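Local coordinates for protein endo-xylogalacturonan hydrolase A (Aspergillus tubingensis, PDB 4C2L) that hydrolyses the xylose-substituted galacturonan backbone of xylogalacturonan, a component of the hairy regions of pectin, at residues Pro271-Ser282 and Asn314-Ile323; Phe215-Thr226 and Asp246-Gly255. All coordinates share one frame; numbering follows the deposited sequence.

Both interactions pair strands of neighbouring turns in the parallel beta-helix of this family 28 glycoside hydrolase. They follow one another along the chain: interaction 2 (215-226 with 246-255) is complete before interaction 1 (271-282 with 314-323) begins. Their centres are about 17 Å apart. Strand 246-259 of interaction 2 lies next to strand 279-294 of interaction 1, and T280 N to D246 O, 2.9 Å, is a probable hydrogen bond between them. This pairing carries successive turns of the beta-helix from one contact to the next. In interaction 2 the side chain of K216 lies about 7 Å from that of D210, the probable proton donor. Interaction 1 lies farther toward the C-terminus, away from the residues thought to be catalytic.

Interaction 1. Residues Pro271-Ser282 and Asn314-Ile323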
loop_
_atom_site.group_PDB
_atom_site.type_symbol
_atom_site.label_atom_id
_atom_site.label_comp_id
_atom_site.label_asym_id
_atom_site.label_seq_id
_atom_site.Cartn_x
_atom_site.Cartn_y
_atom_site.Cartn_z
ATOM N N PRO A 271 3.913 20.333 -5.130
ATOM C CA PRO A 271 3.560 21.645 -5.685
ATOM C C PRO A 271 4.142 21.813 -7.089
ATOM O O PRO A 271 4.693 20.858 -7.649
ATOM C CB PRO A 271 4.222 22.610 -4.707
ATOM C CG PRO A 271 5.429 21.857 -4.242
ATOM C CD PRO A 271 4.920 20.440 -4.060
ATOM N N SER A 272 4.022 23.010 -7.667
ATOM C CA SER A 272 4.596 23.247 -8.987
ATOM C C SER A 272 6.089 23.590 -8.872
ATOM O O SER A 272 6.678 23.481 -7.795
ATOM C CB SER A 272 3.840 24.357 -9.720
ATOM O OG SER A 272 3.867 25.551 -8.956
ATOM N N GLY A 273 6.694 23.991 -9.985
ATOM C CA GLY A 273 8.115 24.354 -9.991
ATOM C C GLY A 273 9.019 23.159 -10.220
ATOM O O GLY A 273 8.585 22.003 -10.161
ATOM N N GLY A 274 10.291 23.435 -10.499
ATOM C CA GLY A 274 11.266 22.381 -10.731
ATOM C C GLY A 274 10.813 21.411 -11.798
ATOM O O GLY A 274 10.343 21.817 -12.860
ATOM N N ASP A 275 10.940 20.122 -11.505
ATOM C CA ASP A 275 10.567 19.077 -12.444
ATOM C C ASP A 275 9.193 18.497 -12.129
ATOM O O ASP A 275 8.786 17.506 -12.732
ATOM C CB ASP A 275 11.614 17.959 -12.429
ATOM C CG ASP A 275 12.908 18.366 -13.112
ATOM O OD1 ASP A 275 12.958 19.468 -13.708
ATOM O OD2 ASP A 275 13.874 17.576 -13.059
ATOM N N HIS A 276 8.484 19.118 -11.192
ATOM C CA HIS A 276 7.185 18.594 -10.762
ATOM C C HIS A 276 6.189 18.693 -11.864
ATOM O O HIS A 276 6.244 19.614 -12.676
ATOM C CB HIS A 276 6.662 19.338 -9.544
ATOM C CG HIS A 276 7.611 19.342 -8.372
ATOM N ND1 HIS A 276 8.301 18.245 -7.990
ATOM C CD2 HIS A 276 7.957 20.352 -7.486
ATOM C CE1 HIS A 276 9.072 18.550 -6.926
ATOM N NE2 HIS A 276 8.852 19.836 -6.612
ATOM N N GLY A 277 5.263 17.740 -11.907
ATOM C CA GLY A 277 4.167 17.777 -12.857
ATOM C C GLY A 277 2.857 18.117 -12.177
ATOM O O GLY A 277 2.826 18.473 -10.995
ATOM N N THR A 278 1.764 18.020 -12.926
ATOM C CA THR A 278 0.451 18.315 -12.370
ATOM C C THR A 278 -0.200 16.997 -12.015
ATOM O O THR A 278 0.029 15.981 -12.675
ATOM C CB THR A 278 -0.450 19.141 -13.329
ATOM O OG1 THR A 278 0.115 20.448 -13.507
ATOM C CG2 THR A 278 -1.871 19.313 -12.751
ATOM N N SER A 279 -0.977 17.019 -10.944
ATOM C CA SER A 279 -1.632 15.835 -10.440
ATOM C C SER A 279 -3.119 15.965 -10.699
ATOM O O SER A 279 -3.691 17.025 -10.467
ATOM C CB SER A 279 -1.413 15.753 -8.928
ATOM O OG SER A 279 -0.040 15.608 -8.622
ATOM N N THR A 280 -3.733 14.883 -11.151
ATOM C CA THR A 280 -5.170 14.839 -11.380
ATOM C C THR A 280 -5.750 13.698 -10.573
ATOM O O THR A 280 -5.318 12.553 -10.705
ATOM C CB THR A 280 -5.468 14.650 -12.881
ATOM O OG1 THR A 280 -4.854 15.730 -13.601
ATOM C CG2 THR A 280 -6.952 14.651 -13.161
ATOM N N VAL A 281 -6.721 14.003 -9.714
ATOM C CA VAL A 281 -7.357 12.945 -8.938
ATOM C C VAL A 281 -8.839 13.102 -9.142
ATOM O O VAL A 281 -9.403 14.157 -8.806
ATOM C CB VAL A 281 -7.020 13.043 -7.437
ATOM C CG1 VAL A 281 -7.636 11.866 -6.668
ATOM C CG2 VAL A 281 -5.510 13.072 -7.241
ATOM N N SER A 282 -9.478 12.077 -9.699
ATOM C CA SER A 282 -10.906 12.190 -9.993
ATOM C C SER A 282 -11.709 10.977 -9.567
ATOM O O SER A 282 -11.304 9.837 -9.770
ATOM C CB SER A 282 -11.138 12.521 -11.475
ATOM O OG SER A 282 -10.800 11.437 -12.312
ATOM N N ASN A 314 5.740 28.721 -5.629
ATOM C CA ASN A 314 5.378 27.663 -6.571
ATOM C C ASN A 314 4.097 26.959 -6.123
ATOM O O ASN A 314 4.163 25.871 -5.534
ATOM C CB ASN A 314 6.505 26.638 -6.683
ATOM C CG ASN A 314 7.813 27.258 -7.131
ATOM O OD1 ASN A 314 8.046 27.450 -8.324
ATOM N ND2 ASN A 314 8.679 27.557 -6.176
ATOM N N PRO A 315 2.934 27.573 -6.392
ATOM C CA PRO A 315 1.698 27.053 -5.818
ATOM C C PRO A 315 1.322 25.680 -6.374
ATOM O O PRO A 315 1.709 25.320 -7.493
ATOM C CB PRO A 315 0.649 28.106 -6.217
ATOM C CG PRO A 315 1.441 29.326 -6.573
ATOM C CD PRO A 315 2.687 28.786 -7.197
ATOM N N GLY A 316 0.577 24.923 -5.579
ATOM C CA GLY A 316 0.026 23.658 -6.037
ATOM C C GLY A 316 -1.124 23.920 -6.994
ATOM O O GLY A 316 -1.889 24.872 -6.810
ATOM N N ASN A 317 -1.234 23.090 -8.029
ATOM C CA ASN A 317 -2.325 23.215 -9.005
ATOM C C ASN A 317 -3.001 21.884 -9.300
ATOM O O ASN A 317 -3.537 21.648 -10.390
ATOM C CB ASN A 317 -1.867 23.923 -10.289
ATOM C CG ASN A 317 -0.635 23.291 -10.913
ATOM O OD1 ASN A 317 -0.402 22.084 -10.795
ATOM N ND2 ASN A 317 0.184 24.121 -11.570
ATOM N N ALA A 318 -2.999 21.008 -8.296
ATOM C CA ALA A 318 -3.622 19.701 -8.457
ATOM C C ALA A 318 -5.110 19.844 -8.794
ATOM O O ALA A 318 -5.795 20.729 -8.286
ATOM C CB ALA A 318 -3.432 18.860 -7.202
ATOM N N LYS A 319 -5.588 18.986 -9.680
ATOM C CA LYS A 319 -6.986 18.973 -10.048
ATOM C C LYS A 319 -7.686 17.815 -9.363
ATOM O O LYS A 319 -7.640 16.688 -9.850
ATOM C CB LYS A 319 -7.138 18.859 -11.570
ATOM C CG LYS A 319 -8.566 19.095 -12.025
ATOM C CD LYS A 319 -8.725 18.882 -13.525
ATOM C CE LYS A 319 -10.195 18.944 -13.927
ATOM N NZ LYS A 319 -10.327 18.887 -15.420
ATOM N N LEU A 320 -8.325 18.111 -8.231
ATOM C CA LEU A 320 -9.069 17.126 -7.481
ATOM C C LEU A 320 -10.541 17.355 -7.754
ATOM O O LEU A 320 -11.051 18.458 -7.542
ATOM C CB LEU A 320 -8.777 17.254 -5.978
ATOM C CG LEU A 320 -7.312 17.506 -5.552
ATOM C CD1 LEU A 320 -7.212 17.622 -4.038
ATOM C CD2 LEU A 320 -6.362 16.430 -6.050
ATOM N N THR A 321 -11.215 16.339 -8.263
ATOM C CA THR A 321 -12.650 16.456 -8.517
ATOM C C THR A 321 -13.383 15.205 -8.059
ATOM O O THR A 321 -12.822 14.094 -8.097
ATOM C CB THR A 321 -12.964 16.717 -10.019
ATOM O OG1 THR A 321 -12.401 15.671 -10.814
ATOM C CG2 THR A 321 -12.412 18.065 -10.477
ATOM N N ASP A 322 -14.632 15.393 -7.627
ATOM C CA ASP A 322 -15.482 14.289 -7.179
ATOM C C ASP A 322 -14.766 13.434 -6.139
ATOM O O ASP A 322 -14.732 12.193 -6.228
ATOM C CB ASP A 322 -15.975 13.450 -8.363
ATOM C CG ASP A 322 -16.981 14.190 -9.213
ATOM O OD1 ASP A 322 -17.968 14.704 -8.650
ATOM O OD2 ASP A 322 -16.793 14.266 -10.439
ATOM N N ILE A 323 -14.200 14.113 -5.150
ATOM C CA ILE A 323 -13.610 13.446 -3.988
ATOM C C ILE A 323 -14.708 13.419 -2.933
ATOM O O ILE A 323 -15.299 14.450 -2.617
ATOM C CB ILE A 323 -12.374 14.175 -3.423
ATOM C CG1 ILE A 323 -11.385 14.566 -4.544
ATOM C CG2 ILE A 323 -11.724 13.338 -2.305
ATOM C CD1 ILE A 323 -10.818 13.417 -5.359
HETATM O O HOH W 1 5.820 27.298 -10.205
HETATM O O HOH W 2 2.423 21.338 -10.606
HETATM O O HOH W 3 -0.732 19.376 -9.513
#
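N314 and P315 meet S272 in the loop that leads from helix 308-313 to a strand of the parallel beta-helix. N314 OD1 lies 3.5 Å from G273 CA, and a water bridges OD1 to S272 OG. Its side-chain ND2 bonds back to Y310 O of the helix. P315 O is gripped twice by S272. S272 OG donates to P315 O at 2.6 Å, and the backbone N adds a longer bond from the same face of the carbonyl plane. S272 OG sits between its own N and carbonyl carbon (chi1 58°), which keeps both donors close to one acceptor. G316 passes backbone to backbone against P271. N317 OD1 accepts from T278 OG1 at 3.2 Å. That donor stands 46° out of the amide plane, and the two side chains cross at about a right angle. A second water links N317 OD1 to S279 N. From A318 on the chains run parallel. K319 N donates to S279 O at 2.8 Å, V281 N to K319 O, and T321 N to V281 O. K319 extends along the outer surface with its amine leading away. L320 points inward, beside V281, and its CD2 is 3.7 Å from V281 CG2. T321 returns to the outer face, where its OG1 touches S282 CB. The chain turns a corner at D322. I323 then enters the interior and also touches I267, while V281 reaches V237 and L240 of strand 235-240. The I323 and V281 side chains cross at about a right angle, with I323 CD1 3.8 Å from V281 CG1.

Interaction 2. Residues Phe215-Thr226 and Asp246-Gly255; sequences FKPSSNYVTVDT and DSVKNIYVTG. With NAG (2-acetamido-2-deoxy-beta-D-glucopyranose), chain B; NAG (2-acetamido-2-deoxy-beta-D-glucopyranose), chain C; SO4 (sulfate ion), chain J; SO4 (sulfate ion), chain E.
N250 meets N220 and Y221 at a corner of the parallel beta-helix, where both chains turn from one face to the next. N250 itself has positive phi and psi. Its CB lies over the face of the Y221 ring, 4.0 Å from the centroid, as a CH-pi contact. CG stands beside the backbone N, anti to the carbonyl carbon (chi1 -54°), which brings it alongside the ring. The amide then lies with its plane 22° from the ring plane. OD1 accepts from N283 ND2 on the neighbouring strand 279-294. ND2 sits over the same ring and uses both of its hydrogens. N250 ND2 donates to N220 OD1 at 2.8 Å, in the plane of that carbonyl. The other hydrogen goes to O3 of a sulfate, whose O4 is held by K249 NZ. The sulfate probably comes from the crystallisation liquor. These bonds fix the rotation of the amide. The backbone O of N250 takes V222 N and also O6 of a glycan N-acetylglucosamine, at 2.7 Å. The next sugar of that glycan touches Y252 CD2 with its acetyl methyl C8. Beyond the corner the strands 222-225 and 251-255 run parallel. Y252 N bonds to V222 O, V224 N to Y252 O and T254 N to V224 O. V222, V224, I251 and V253 point into the interior. There F215, from a different sheet, slides past I251. I251 CG2 lies over the F215 ring face, 3.7 Å from its centroid, and V253 CG2 touches F215 CZ at 3.7 Å.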
loop_
_atom_site.group_PDB
_atom_site.type_symbol
_atom_site.label_atom_id
_atom_site.label_comp_id
_atom_site.label_asym_id
_atom_site.label_seq_id
_atom_site.Cartn_x
_atom_site.Cartn_y
_atom_site.Cartn_z
ATOM N N PHE A 215 -2.400 4.834 -3.555
ATOM C CA PHE A 215 -2.763 4.892 -4.948
ATOM C C PHE A 215 -1.752 5.744 -5.673
ATOM O O PHE A 215 -1.622 6.960 -5.443
ATOM C CB PHE A 215 -4.191 5.396 -5.122
ATOM C CG PHE A 215 -5.185 4.658 -4.271
ATOM C CD1 PHE A 215 -5.638 3.397 -4.649
ATOM C CD2 PHE A 215 -5.625 5.206 -3.074
ATOM C CE1 PHE A 215 -6.555 2.701 -3.860
ATOM C CE2 PHE A 215 -6.546 4.522 -2.272
ATOM C CZ PHE A 215 -6.995 3.259 -2.661
ATOM N N LYS A 216 -1.016 5.071 -6.539
ATOM C CA LYS A 216 0.108 5.676 -7.228
ATOM C C LYS A 216 -0.328 6.060 -8.645
ATOM O O LYS A 216 -1.419 5.676 -9.078
ATOM C CB LYS A 216 1.265 4.677 -7.252
ATOM C CG LYS A 216 1.715 4.261 -5.852
ATOM C CD LYS A 216 2.234 5.472 -5.071
ATOM C CE LYS A 216 3.079 5.066 -3.858
ATOM N NZ LYS A 216 3.365 6.260 -3.010
ATOM N N PRO A 217 0.528 6.796 -9.372
ATOM C CA PRO A 217 0.163 7.272 -10.710
ATOM C C PRO A 217 -0.339 6.168 -11.626
ATOM O O PRO A 217 0.213 5.056 -11.644
ATOM C CB PRO A 217 1.478 7.860 -11.224
ATOM C CG PRO A 217 2.089 8.423 -9.991
ATOM C CD PRO A 217 1.816 7.372 -8.935
ATOM N N SER A 218 -1.393 6.489 -12.372
ATOM C CA SER A 218 -2.071 5.594 -13.321
ATOM C C SER A 218 -2.921 4.476 -12.711
ATOM O O SER A 218 -3.383 3.588 -13.437
ATOM C CB SER A 218 -1.121 5.065 -14.414
ATOM O OG SER A 218 -0.449 6.158 -15.013
ATOM N N SER A 219 -3.159 4.511 -11.397
ATOM C CA SER A 219 -4.162 3.603 -10.847
ATOM C C SER A 219 -5.558 4.035 -11.293
ATOM O O SER A 219 -5.863 5.234 -11.366
ATOM C CB SER A 219 -4.080 3.489 -9.317
ATOM O OG SER A 219 -4.000 4.758 -8.702
ATOM N N ASN A 220 -6.388 3.047 -11.598
ATOM C CA ASN A 220 -7.727 3.296 -12.146
ATOM C C ASN A 220 -8.605 2.108 -11.819
ATOM O O ASN A 220 -8.200 0.952 -11.991
ATOM C CB ASN A 220 -7.618 3.465 -13.675
ATOM C CG ASN A 220 -8.898 3.965 -14.326
ATOM O OD1 ASN A 220 -9.828 4.434 -13.661
ATOM N ND2 ASN A 220 -8.945 3.864 -15.664
ATOM N N TYR A 221 -9.822 2.391 -11.358
ATOM C CA TYR A 221 -10.781 1.344 -10.980
ATOM C C TYR A 221 -10.196 0.419 -9.911
ATOM O O TYR A 221 -9.965 -0.778 -10.151
ATOM C CB TYR A 221 -11.274 0.559 -12.196
ATOM C CG TYR A 221 -12.055 1.413 -13.166
ATOM C CD1 TYR A 221 -13.282 1.963 -12.802
ATOM C CD2 TYR A 221 -11.569 1.664 -14.448
ATOM C CE1 TYR A 221 -14.002 2.761 -13.686
ATOM C CE2 TYR A 221 -12.290 2.453 -15.348
ATOM C CZ TYR A 221 -13.501 2.994 -14.952
ATOM O OH TYR A 221 -14.215 3.777 -15.833
ATOM N N VAL A 222 -9.972 0.985 -8.735
ATOM C CA VAL A 222 -9.515 0.218 -7.570
ATOM C C VAL A 222 -10.620 0.236 -6.532
ATOM O O VAL A 222 -11.190 1.299 -6.231
ATOM C CB VAL A 222 -8.216 0.786 -6.950
ATOM C CG1 VAL A 222 -7.702 -0.123 -5.821
ATOM C CG2 VAL A 222 -7.146 0.950 -8.030
ATOM N N THR A 223 -10.921 -0.938 -6.001
ATOM C CA THR A 223 -11.866 -1.063 -4.901
ATOM C C THR A 223 -11.138 -1.643 -3.715
ATOM O O THR A 223 -10.441 -2.656 -3.841
ATOM C CB THR A 223 -13.023 -1.999 -5.286
ATOM O OG1 THR A 223 -13.743 -1.422 -6.378
ATOM C CG2 THR A 223 -13.981 -2.202 -4.117
ATOM N N VAL A 224 -11.297 -0.997 -2.565
ATOM C CA VAL A 224 -10.798 -1.536 -1.331
ATOM C C VAL A 224 -12.045 -1.653 -0.443
ATOM O O VAL A 224 -12.705 -0.653 -0.164
ATOM C CB VAL A 224 -9.771 -0.587 -0.651
ATOM C CG1 VAL A 224 -9.267 -1.193 0.663
ATOM C CG2 VAL A 224 -8.590 -0.279 -1.576
ATOM N N ASP A 225 -12.345 -2.867 -0.001
ATOM C CA ASP A 225 -13.568 -3.115 0.795
ATOM C C ASP A 225 -13.235 -3.944 2.027
ATOM O O ASP A 225 -12.956 -5.130 1.898
ATOM C CB ASP A 225 -14.574 -3.856 -0.087
ATOM C CG ASP A 225 -15.925 -4.064 0.587
ATOM O OD1 ASP A 225 -16.018 -4.051 1.839
ATOM O OD2 ASP A 225 -16.909 -4.241 -0.165
ATOM N N THR A 226 -13.291 -3.314 3.198
ATOM C CA THR A 226 -13.035 -3.948 4.501
ATOM C C THR A 226 -11.547 -4.182 4.730
ATOM O O THR A 226 -10.958 -5.171 4.277
ATOM C CB THR A 226 -13.852 -5.242 4.728
ATOM O OG1 THR A 226 -15.206 -5.019 4.326
ATOM C CG2 THR A 226 -13.806 -5.658 6.214
ATOM N N ASP A 246 0.630 13.124 -13.320
ATOM C CA ASP A 246 0.194 11.856 -12.753
ATOM C C ASP A 246 -1.295 11.907 -12.464
ATOM O O ASP A 246 -1.802 12.942 -12.024
ATOM C CB ASP A 246 0.897 11.616 -11.417
ATOM C CG ASP A 246 2.386 11.358 -11.558
ATOM O OD1 ASP A 246 2.816 10.815 -12.599
ATOM O OD2 ASP A 246 3.124 11.673 -10.598
ATOM N N SER A 247 -1.985 10.794 -12.681
ATOM C CA SER A 247 -3.404 10.732 -12.356
ATOM C C SER A 247 -3.780 9.504 -11.533
ATOM O O SER A 247 -3.157 8.438 -11.642
ATOM C CB SER A 247 -4.261 10.796 -13.616
ATOM O OG SER A 247 -4.280 9.537 -14.239
ATOM N N VAL A 248 -4.796 9.681 -10.693
ATOM C CA VAL A 248 -5.419 8.577 -9.960
ATOM C C VAL A 248 -6.913 8.783 -10.154
ATOM O O VAL A 248 -7.414 9.898 -9.930
ATOM C CB VAL A 248 -5.061 8.611 -8.456
ATOM C CG1 VAL A 248 -5.892 7.587 -7.675
ATOM C CG2 VAL A 248 -3.582 8.313 -8.254
ATOM N N LYS A 249 -7.620 7.757 -10.608
ATOM C CA LYS A 249 -9.061 7.899 -10.799
ATOM C C LYS A 249 -9.896 6.693 -10.472
ATOM O O LYS A 249 -9.407 5.553 -10.489
ATOM C CB LYS A 249 -9.386 8.365 -12.223
ATOM C CG LYS A 249 -8.792 7.545 -13.323
ATOM C CD LYS A 249 -8.914 8.274 -14.659
ATOM C CE LYS A 249 -8.546 7.318 -15.767
ATOM N NZ LYS A 249 -8.710 7.967 -17.098
ATOM N N ASN A 250 -11.171 6.950 -10.186
ATOM C CA ASN A 250 -12.164 5.881 -10.067
ATOM C C ASN A 250 -11.775 4.887 -8.976
ATOM O O ASN A 250 -11.622 3.666 -9.206
ATOM C CB ASN A 250 -12.376 5.212 -11.422
ATOM C CG ASN A 250 -12.717 6.219 -12.509
ATOM O OD1 ASN A 250 -13.498 7.154 -12.273
ATOM N ND2 ASN A 250 -12.117 6.057 -13.692
ATOM N N ILE A 251 -11.642 5.441 -7.777
ATOM C CA ILE A 251 -11.217 4.682 -6.598
ATOM C C ILE A 251 -12.362 4.636 -5.604
ATOM O O ILE A 251 -12.979 5.674 -5.319
ATOM C CB ILE A 251 -10.015 5.371 -5.919
ATOM C CG1 ILE A 251 -8.847 5.647 -6.904
ATOM C CG2 ILE A 251 -9.566 4.620 -4.667
ATOM C CD1 ILE A 251 -8.216 4.421 -7.523
ATOM N N TYR A 252 -12.626 3.451 -5.043
ATOM C CA TYR A 252 -13.670 3.338 -4.032
ATOM C C TYR A 252 -13.124 2.570 -2.839
ATOM O O TYR A 252 -12.704 1.420 -2.978
ATOM C CB TYR A 252 -14.906 2.646 -4.617
ATOM C CG TYR A 252 -16.027 2.562 -3.613
ATOM C CD1 TYR A 252 -16.808 3.686 -3.325
ATOM C CD2 TYR A 252 -16.271 1.380 -2.920
ATOM C CE1 TYR A 252 -17.824 3.626 -2.373
ATOM C CE2 TYR A 252 -17.291 1.307 -1.972
ATOM C CZ TYR A 252 -18.048 2.434 -1.701
ATOM O OH TYR A 252 -19.040 2.374 -0.740
ATOM N N VAL A 253 -13.127 3.208 -1.677
ATOM C CA VAL A 253 -12.610 2.589 -0.458
ATOM C C VAL A 253 -13.728 2.611 0.571
ATOM O O VAL A 253 -14.267 3.668 0.876
ATOM C CB VAL A 253 -11.413 3.344 0.124
ATOM C CG1 VAL A 253 -10.941 2.648 1.400
ATOM C CG2 VAL A 253 -10.267 3.409 -0.887
ATOM N N THR A 254 -14.074 1.452 1.097
ATOM C CA THR A 254 -15.118 1.396 2.130
ATOM C C THR A 254 -14.732 0.442 3.259
ATOM O O THR A 254 -14.031 -0.544 3.033
ATOM C CB THR A 254 -16.491 1.027 1.522
ATOM O OG1 THR A 254 -17.533 1.266 2.490
ATOM C CG2 THR A 254 -16.516 -0.446 1.029
ATOM N N GLY A 255 -15.184 0.754 4.468
ATOM C CA GLY A 255 -15.025 -0.159 5.606
ATOM C C GLY A 255 -13.606 -0.240 6.129
ATOM O O GLY A 255 -13.089 -1.336 6.374
HETATM C C1 NAG B . -16.122 6.127 -9.969
HETATM C C2 NAG B . -16.797 5.677 -11.268
HETATM C C3 NAG B . -17.519 4.345 -11.086
HETATM C C4 NAG B . -16.604 3.302 -10.429
HETATM C C5 NAG B . -15.942 3.895 -9.166
HETATM C C6 NAG B . -14.961 2.963 -8.434
HETATM C C7 NAG B . -17.614 7.471 -12.711
HETATM C C8 NAG B . -18.734 8.444 -12.956
HETATM N N2 NAG B . -17.774 6.672 -11.663
HETATM O O3 NAG B . -17.957 3.883 -12.349
HETATM O O4 NAG B . -17.389 2.160 -10.110
HETATM O O5 NAG B . -15.274 5.101 -9.485
HETATM O O6 NAG B . -14.031 2.377 -9.320
HETATM O O7 NAG B . -16.633 7.453 -13.455
HETATM C C1 NAG C . -16.768 0.969 -10.642
HETATM C C2 NAG C . -17.341 -0.261 -9.924
HETATM C C3 NAG C . -16.957 -1.600 -10.555
HETATM C C4 NAG C . -16.884 -1.577 -12.079
HETATM C C5 NAG C . -16.229 -0.284 -12.583
HETATM C C6 NAG C . -16.280 -0.196 -14.101
HETATM C C7 NAG C . -17.721 0.057 -7.550
HETATM C C8 NAG C . -17.158 -0.022 -6.159
HETATM N N2 NAG C . -16.906 -0.297 -8.538
HETATM O O3 NAG C . -17.951 -2.520 -10.180
HETATM O O4 NAG C . -16.173 -2.718 -12.527
HETATM O O5 NAG C . -16.899 0.846 -12.045
HETATM O O6 NAG C . -17.635 -0.131 -14.482
HETATM O O7 NAG C . -18.870 0.441 -7.748
HETATM S S SO4 J . -12.478 8.694 -16.690
HETATM O O1 SO4 J . -12.313 9.747 -15.657
HETATM O O2 SO4 J . -13.668 9.028 -17.513
HETATM O O3 SO4 J . -12.674 7.357 -16.083
HETATM O O4 SO4 J . -11.254 8.680 -17.533
HETATM S S SO4 E . 5.591 8.679 -1.431
HETATM O O1 SO4 E . 5.737 8.512 0.030
HETATM O O2 SO4 E . 6.299 9.921 -1.832
HETATM O O3 SO4 E . 4.147 8.738 -1.699
HETATM O O4 SO4 E . 6.234 7.551 -2.129
HETATM O O HOH W 4 -0.492 8.875 -14.359
HETATM O O HOH W 5 -5.307 6.874 -13.576
#